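PrimPol AEP domain (PP-N190) (Cyanophage S-2L, PDB 6ZP9) probably synthesises DNA primers and extends DNA strands as the archaeo-eukaryotic primase (AEP) domain of the phage primase-polymerase. Local coordinates at residues G102-E105 / R111-F114; K47-P52 / V58-T63. One frame throughout, in Å; residues are numbered along the deposited sequence.

Overall arrangement
Interactions 1 and 2 each hang on a single tryptophan, yet they lie on opposite sides of the domain's centre, about 31 Å apart between centres, and share no helix or strand. Interaction 1 is mostly buried and links two parts of the loop between helix 97-102 and strand 114-117, an inner strand of the sheet that contains 85-90 and 123-129. Interaction 2, only partly buried, joins edge strand 49-52 of the other sheet to helix 55-64. Their chemistry follows: in 102-105/111-114 one indole face is packed by aliphatic carbons, with a guanidinium at the ring's outer end, whereas in 47-52/58-63 the benzo end of the ring meets a methyl and a carboxylate.

Interaction 1: residues G102-E105 / R111-F114; sequences GAWE and RPSF
Two consecutive residues, R111 through its backbone CA and P112 through its ring CD, share the same face of the W104 indole, one over each of its rings. This is a doubled CH-pi contact inside the loop that runs from helix 97-102 to strand 114-117 of the AEP domain, and it folds the start of that loop back against its end. P112 CD sits almost squarely above the five-membered ring, 3.5 Å from its centroid and only 8° off the normal. R111 CA lies over the six-membered ring, 3.7 Å from that centroid and more tilted from the normal. The first torsion of W104 places CG between the backbone N and the carbonyl carbon, which presents this face to the 111-112 backbone. On the opposite face lie the G102 carbonyl oxygen and E105 CB, both toward the rim, supplied by the type I turn G102-E105 that E105 N closes with its bond to G102 O, 3.1 Å.

The R111 chain first runs extended from its backbone, then bends at chi3 (-57°), which carries the guanidinium back to the outer end of the indole. The two planes stand 76° apart, so this is no parallel stack: the indole's rim carbon CH2 lies over the centre of the guanidinium face. E105 OE2 lies 4.6 Å from R111 NH2, well out of the guanidinium plane, so any attraction is probably one of charge alone.

Beyond the contact, R111 O accepts a hydrogen bond from Y186 OH and P112 packs on W127 of strand 123-129. S113 and F114 both face Y126, a classic beta bulge where the loop enters its strand. At the outer end of the indole, R111 NH1 approaches W104 CZ2 to 3.5 Å.

Interaction 2: residues K47-P52 / V58-T63; sequences KAWTTP and VQDAVT
W49 reaches from edge strand 49-52 to D60 and A61 on helix 55-64, and its side chain can be followed outward as an example of how one large residue spans a strand-helix gap. CB leaves the strand pointing toward the helix. With chi1 at -57°, CG lies anti to the carbonyl carbon and beside the backbone N, and chi2, only 6°, turns the indole so that its benzo end leads. CG, CD1 and NE1, which make up the near side of the five-membered ring, stay back from the helix segment. Contact begins along the six-membered ring: CE3 approaches the A61 methyl carbon CB at 3.9 Å, and the next atom, CZ3, is closer, 3.6 Å from A61 CB. CZ3 also meets the backbone nitrogen of A61. The outermost atom, CH2, lies 3.8 Å from A61 CA and 3.5 Å from D60 OD2.

The packing belongs to a beta-alpha-beta crossover: strands 49-52 and 67-71 run parallel to each other, helix 55-64 connects them, and strand 34-38 lies between them in the sheet, antiparallel to both. A61 also touches Y35 of that intervening strand, while the ring of F66 meets the W49 ring at an incline.

D60 approaches the end of the indole crosswise. Its carboxylate carbon lies in the plane of the ring at its edge, while the carboxylate itself is turned 54° from that plane. The other oxygen, OD1, takes a hydrogen bond from Q64 NE2 one helical turn on, which helps fix the carboxylate's rotation and leaves OD2 against W49 CH2.

Interaction 1: residues G102-E105 / R111-F114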
ATOM      1  N   GLY A 102      -6.097  13.373  -8.347  1.00 16.50           N
ATOM      2  CA  GLY A 102      -7.533  13.558  -8.380  1.00 18.72           C
ATOM      3  C   GLY A 102      -8.304  12.672  -9.344  1.00 20.43           C
ATOM      4  O   GLY A 102      -9.540  12.721  -9.366  1.00 21.45           O
ATOM      5  N   ALA A 103      -7.608  11.845 -10.126  1.00 17.01           N
ATOM      6  CA  ALA A 103      -8.253  11.129 -11.228  1.00 20.18           C
ATOM      7  C   ALA A 103      -9.264  10.074 -10.781  1.00 21.89           C
ATOM      8  O   ALA A 103     -10.025   9.578 -11.627  1.00 22.60           O
ATOM      9  CB  ALA A 103      -7.196  10.473 -12.122  1.00 21.44           C
ATOM     10  N   TRP A 104      -9.281   9.696  -9.499  1.00 17.70           N
ATOM     11  CA  TRP A 104     -10.290   8.747  -9.028  1.00 19.61           C
ATOM     12  C   TRP A 104     -11.696   9.307  -9.214  1.00 21.37           C
ATOM     13  O   TRP A 104     -12.652   8.545  -9.397  1.00 22.00           O
ATOM     14  CB  TRP A 104     -10.050   8.405  -7.551  1.00 19.88           C
ATOM     15  CG  TRP A 104      -9.942   9.647  -6.719  1.00 18.85           C
ATOM     16  CD1 TRP A 104      -8.791  10.332  -6.397  1.00 18.62           C
ATOM     17  CD2 TRP A 104     -11.022  10.391  -6.152  1.00 18.95           C
ATOM     18  NE1 TRP A 104      -9.099  11.447  -5.653  1.00 17.73           N
ATOM     19  CE2 TRP A 104     -10.460  11.511  -5.493  1.00 18.98           C
ATOM     20  CE3 TRP A 104     -12.411  10.215  -6.125  1.00 20.47           C
ATOM     21  CZ2 TRP A 104     -11.245  12.456  -4.821  1.00 20.69           C
ATOM     22  CZ3 TRP A 104     -13.184  11.153  -5.468  1.00 22.38           C
ATOM     23  CH2 TRP A 104     -12.598  12.261  -4.817  1.00 18.76           C
ATOM     24  N   GLU A 105     -11.834  10.633  -9.178  1.00 20.20           N
ATOM     25  CA  GLU A 105     -13.153  11.253  -9.229  1.00 25.19           C
ATOM     26  C   GLU A 105     -13.799  11.075 -10.598  1.00 26.44           C
ATOM     27  O   GLU A 105     -14.990  10.756 -10.688  1.00 28.32           O
ATOM     28  CB  GLU A 105     -13.048  12.734  -8.860  1.00 26.54           C
ATOM     29  CG  GLU A 105     -14.391  13.386  -8.605  1.00 35.81           C
ATOM     30  CD  GLU A 105     -14.340  14.434  -7.516  1.00 45.52           C
ATOM     31  OE1 GLU A 105     -13.379  15.240  -7.513  1.00 47.13           O
ATOM     32  OE2 GLU A 105     -15.251  14.441  -6.655  1.00 49.04           O
ATOM     33  N   ARG A 111     -14.089   9.002  -2.733  1.00 16.99           N
ATOM     34  CA  ARG A 111     -12.837   9.617  -2.315  1.00 17.94           C
ATOM     35  C   ARG A 111     -12.000   8.617  -1.520  1.00 15.81           C
ATOM     36  O   ARG A 111     -12.534   7.942  -0.630  1.00 16.64           O
ATOM     37  CB  ARG A 111     -13.111  10.861  -1.470  1.00 20.30           C
ATOM     38  CG  ARG A 111     -11.855  11.570  -1.011  1.00 18.31           C
ATOM     39  CD  ARG A 111     -12.196  12.827  -0.234  1.00 17.49           C
ATOM     40  NE  ARG A 111     -13.027  13.734  -1.026  1.00 22.04           N
ATOM     41  CZ  ARG A 111     -12.554  14.622  -1.899  1.00 23.64           C
ATOM     42  NH1 ARG A 111     -11.243  14.735  -2.119  1.00 22.21           N
ATOM     43  NH2 ARG A 111     -13.400  15.394  -2.570  1.00 22.17           N
ATOM     44  N   PRO A 112     -10.709   8.475  -1.814  1.00 14.16           N
ATOM     45  CA  PRO A 112      -9.886   7.534  -1.045  1.00 13.41           C
ATOM     46  C   PRO A 112      -9.858   7.903   0.436  1.00 13.56           C
ATOM     47  O   PRO A 112      -9.962   9.074   0.813  1.00 15.77           O
ATOM     48  CB  PRO A 112      -8.499   7.676  -1.687  1.00 14.37           C
ATOM     49  CG  PRO A 112      -8.782   8.171  -3.084  1.00 13.97           C
ATOM     50  CD  PRO A 112      -9.965   9.085  -2.932  1.00 14.99           C
ATOM     51  N   SER A 113      -9.743   6.878   1.286  1.00 12.43           N
ATOM     52  CA  SER A 113      -9.531   7.134   2.707  1.00 15.08           C
ATOM     53  C   SER A 113      -8.249   7.923   2.933  1.00 13.63           C
ATOM     54  O   SER A 113      -8.201   8.812   3.792  1.00 15.27           O
ATOM     55  CB  SER A 113      -9.480   5.817   3.478  1.00 15.35           C
ATOM     56  OG  SER A 113     -10.701   5.109   3.359  1.00 13.51           O
ATOM     57  N   PHE A 114      -7.186   7.582   2.197  1.00 14.32           N
ATOM     58  CA  PHE A 114      -5.951   8.358   2.203  1.00 11.31           C
ATOM     59  C   PHE A 114      -5.165   8.032   0.944  1.00 11.33           C
ATOM     60  O   PHE A 114      -5.469   7.082   0.223  1.00 13.25           O
ATOM     61  CB  PHE A 114      -5.102   8.105   3.453  1.00 11.49           C
ATOM     62  CG  PHE A 114      -4.485   6.729   3.528  1.00 11.79           C
ATOM     63  CD1 PHE A 114      -5.201   5.666   4.040  1.00 11.10           C
ATOM     64  CD2 PHE A 114      -3.170   6.521   3.156  1.00 13.53           C
ATOM     65  CE1 PHE A 114      -4.636   4.413   4.154  1.00 12.96           C
ATOM     66  CE2 PHE A 114      -2.586   5.260   3.268  1.00 11.53           C
ATOM     67  CZ  PHE A 114      -3.330   4.201   3.771  1.00 11.87           C
TER

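Interaction 2: residues K47-P52 / V58-T63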
ATOM      1  N   LYS A  47      18.725 -10.452  -2.741  1.00 22.88           N
ATOM      2  CA  LYS A  47      17.553 -11.089  -2.156  1.00 23.41           C
ATOM      3  C   LYS A  47      16.749 -10.111  -1.294  1.00 21.72           C
ATOM      4  O   LYS A  47      17.302  -9.370  -0.477  1.00 21.96           O
ATOM      5  CB  LYS A  47      17.986 -12.285  -1.316  1.00 26.98           C
ATOM      6  CG  LYS A  47      16.849 -13.131  -0.793  1.00 32.84           C
ATOM      7  CD  LYS A  47      17.395 -14.281   0.030  1.00 38.92           C
ATOM      8  CE  LYS A  47      16.327 -15.315   0.295  1.00 41.59           C
ATOM      9  NZ  LYS A  47      16.871 -16.390   1.159  1.00 40.43           N
ATOM     10  N   ALA A  48      15.430 -10.119  -1.470  1.00 19.01           N
ATOM     11  CA  ALA A  48      14.563  -9.301  -0.629  1.00 20.90           C
ATOM     12  C   ALA A  48      14.555  -9.826   0.805  1.00 20.69           C
ATOM     13  O   ALA A  48      14.709 -11.024   1.050  1.00 23.09           O
ATOM     14  CB  ALA A  48      13.134  -9.287  -1.178  1.00 20.62           C
ATOM     15  N   TRP A  49      14.382  -8.915   1.763  1.00 16.78           N
ATOM     16  CA  TRP A  49      14.168  -9.302   3.155  1.00 18.45           C
ATOM     17  C   TRP A  49      12.679  -9.458   3.407  1.00 17.90           C
ATOM     18  O   TRP A  49      11.884  -8.617   2.986  1.00 17.68           O
ATOM     19  CB  TRP A  49      14.695  -8.257   4.133  1.00 19.97           C
ATOM     20  CG  TRP A  49      16.129  -7.890   4.031  1.00 19.11           C
ATOM     21  CD1 TRP A  49      17.034  -8.288   3.088  1.00 17.99           C
ATOM     22  CD2 TRP A  49      16.832  -7.027   4.924  1.00 20.74           C
ATOM     23  NE1 TRP A  49      18.266  -7.724   3.344  1.00 21.95           N
ATOM     24  CE2 TRP A  49      18.163  -6.944   4.468  1.00 22.80           C
ATOM     25  CE3 TRP A  49      16.463  -6.316   6.076  1.00 21.15           C
ATOM     26  CZ2 TRP A  49      19.126  -6.177   5.119  1.00 21.80           C
ATOM     27  CZ3 TRP A  49      17.420  -5.550   6.718  1.00 23.47           C
ATOM     28  CH2 TRP A  49      18.737  -5.490   6.240  1.00 22.85           C
ATOM     29  N   THR A  50      12.308 -10.517   4.115  1.00 19.25           N
ATOM     30  CA  THR A  50      10.929 -10.721   4.542  1.00 15.72           C
ATOM     31  C   THR A  50      10.972 -10.977   6.041  1.00 15.88           C
ATOM     32  O   THR A  50      11.514 -11.992   6.494  1.00 17.25           O
ATOM     33  CB  THR A  50      10.277 -11.878   3.800  1.00 19.06           C
ATOM     34  OG1 THR A  50      11.130 -13.016   3.890  1.00 21.68           O
ATOM     35  CG2 THR A  50      10.095 -11.534   2.343  1.00 22.24           C
ATOM     36  N   THR A  51      10.400 -10.072   6.821  1.00 16.79           N
ATOM     37  CA  THR A  51      10.701 -10.045   8.243  1.00 15.89           C
ATOM     38  C   THR A  51       9.611  -9.254   8.959  1.00 15.70           C
ATOM     39  O   THR A  51       8.874  -8.493   8.321  1.00 16.70           O
ATOM     40  CB  THR A  51      12.084  -9.421   8.473  1.00 23.62           C
ATOM     41  OG1 THR A  51      12.514  -9.655   9.815  1.00 26.86           O
ATOM     42  CG2 THR A  51      12.049  -7.931   8.190  1.00 23.95           C
ATOM     43  N   PRO A  52       9.457  -9.438  10.273  1.00 15.18           N
ATOM     44  CA  PRO A  52       8.560  -8.556  11.030  1.00 14.67           C
ATOM     45  C   PRO A  52       9.008  -7.102  10.935  1.00 15.36           C
ATOM     46  O   PRO A  52      10.199  -6.789  10.834  1.00 18.89           O
ATOM     47  CB  PRO A  52       8.675  -9.081  12.465  1.00 17.42           C
ATOM     48  CG  PRO A  52       9.063 -10.540  12.303  1.00 17.14           C
ATOM     49  CD  PRO A  52       9.944 -10.572  11.090  1.00 17.26           C
ATOM     50  N   VAL A  58      14.034  -1.816   9.925  1.00 16.00           N
ATOM     51  CA  VAL A  58      13.904  -0.765   8.920  1.00 16.49           C
ATOM     52  C   VAL A  58      15.152   0.109   8.903  1.00 18.06           C
ATOM     53  O   VAL A  58      15.671   0.453   7.833  1.00 18.13           O
ATOM     54  CB  VAL A  58      12.630   0.067   9.156  1.00 17.51           C
ATOM     55  CG1 VAL A  58      12.542   1.188   8.129  1.00 16.89           C
ATOM     56  CG2 VAL A  58      11.408  -0.824   9.079  1.00 13.56           C
ATOM     57  N   GLN A  59      15.663   0.468  10.081  1.00 17.36           N
ATOM     58  CA  GLN A  59      16.897   1.243  10.143  1.00 17.68           C
ATOM     59  C   GLN A  59      18.011   0.580   9.341  1.00 19.86           C
ATOM     60  O   GLN A  59      18.705   1.236   8.555  1.00 19.98           O
ATOM     61  CB  GLN A  59      17.321   1.428  11.603  1.00 19.24           C
ATOM     62  CG  GLN A  59      18.628   2.188  11.766  1.00 20.86           C
ATOM     63  CD  GLN A  59      18.478   3.665  11.448  1.00 24.45           C
ATOM     64  OE1 GLN A  59      17.371   4.209  11.445  1.00 24.50           O
ATOM     65  NE2 GLN A  59      19.591   4.319  11.173  1.00 30.02           N
ATOM     66  N   ASP A  60      18.171  -0.738   9.513  1.00 16.82           N
ATOM     67  CA  ASP A  60      19.222  -1.487   8.831  1.00 20.99           C
ATOM     68  C   ASP A  60      18.973  -1.576   7.328  1.00 18.88           C
ATOM     69  O   ASP A  60      19.901  -1.406   6.527  1.00 21.17           O
ATOM     70  CB  ASP A  60      19.320  -2.887   9.434  1.00 24.07           C
ATOM     71  CG  ASP A  60      20.600  -3.605   9.042  1.00 34.36           C
ATOM     72  OD1 ASP A  60      21.584  -2.920   8.694  1.00 33.80           O
ATOM     73  OD2 ASP A  60      20.628  -4.855   9.093  1.00 36.16           O
ATOM     74  N   ALA A  61      17.732  -1.853   6.922  1.00 16.45           N
ATOM     75  CA  ALA A  61      17.438  -1.972   5.496  1.00 17.39           C
ATOM     76  C   ALA A  61      17.610  -0.639   4.770  1.00 16.10           C
ATOM     77  O   ALA A  61      18.171  -0.594   3.669  1.00 17.10           O
ATOM     78  CB  ALA A  61      16.018  -2.510   5.298  1.00 15.52           C
ATOM     79  N   VAL A  62      17.135   0.458   5.367  1.00 17.19           N
ATOM     80  CA  VAL A  62      17.211   1.756   4.699  1.00 15.71           C
ATOM     81  C   VAL A  62      18.661   2.202   4.546  1.00 16.98           C
ATOM     82  O   VAL A  62      19.082   2.627   3.465  1.00 20.95           O
ATOM     83  CB  VAL A  62      16.381   2.807   5.454  1.00 16.39           C
ATOM     84  CG1 VAL A  62      16.667   4.202   4.900  1.00 19.57           C
ATOM     85  CG2 VAL A  62      14.887   2.477   5.361  1.00 16.87           C
ATOM     86  N   THR A  63      19.452   2.113   5.619  1.00 20.61           N
ATOM     87  CA  THR A  63      20.848   2.535   5.494  1.00 20.55           C
ATOM     88  C   THR A  63      21.635   1.633   4.546  1.00 19.98           C
ATOM     89  O   THR A  63      22.579   2.100   3.903  1.00 23.25           O
ATOM     90  CB  THR A  63      21.533   2.573   6.861  1.00 25.27           C
ATOM     91  OG1 THR A  63      21.541   1.259   7.425  1.00 28.00           O
ATOM     92  CG2 THR A  63      20.814   3.512   7.806  1.00 24.23           C
TER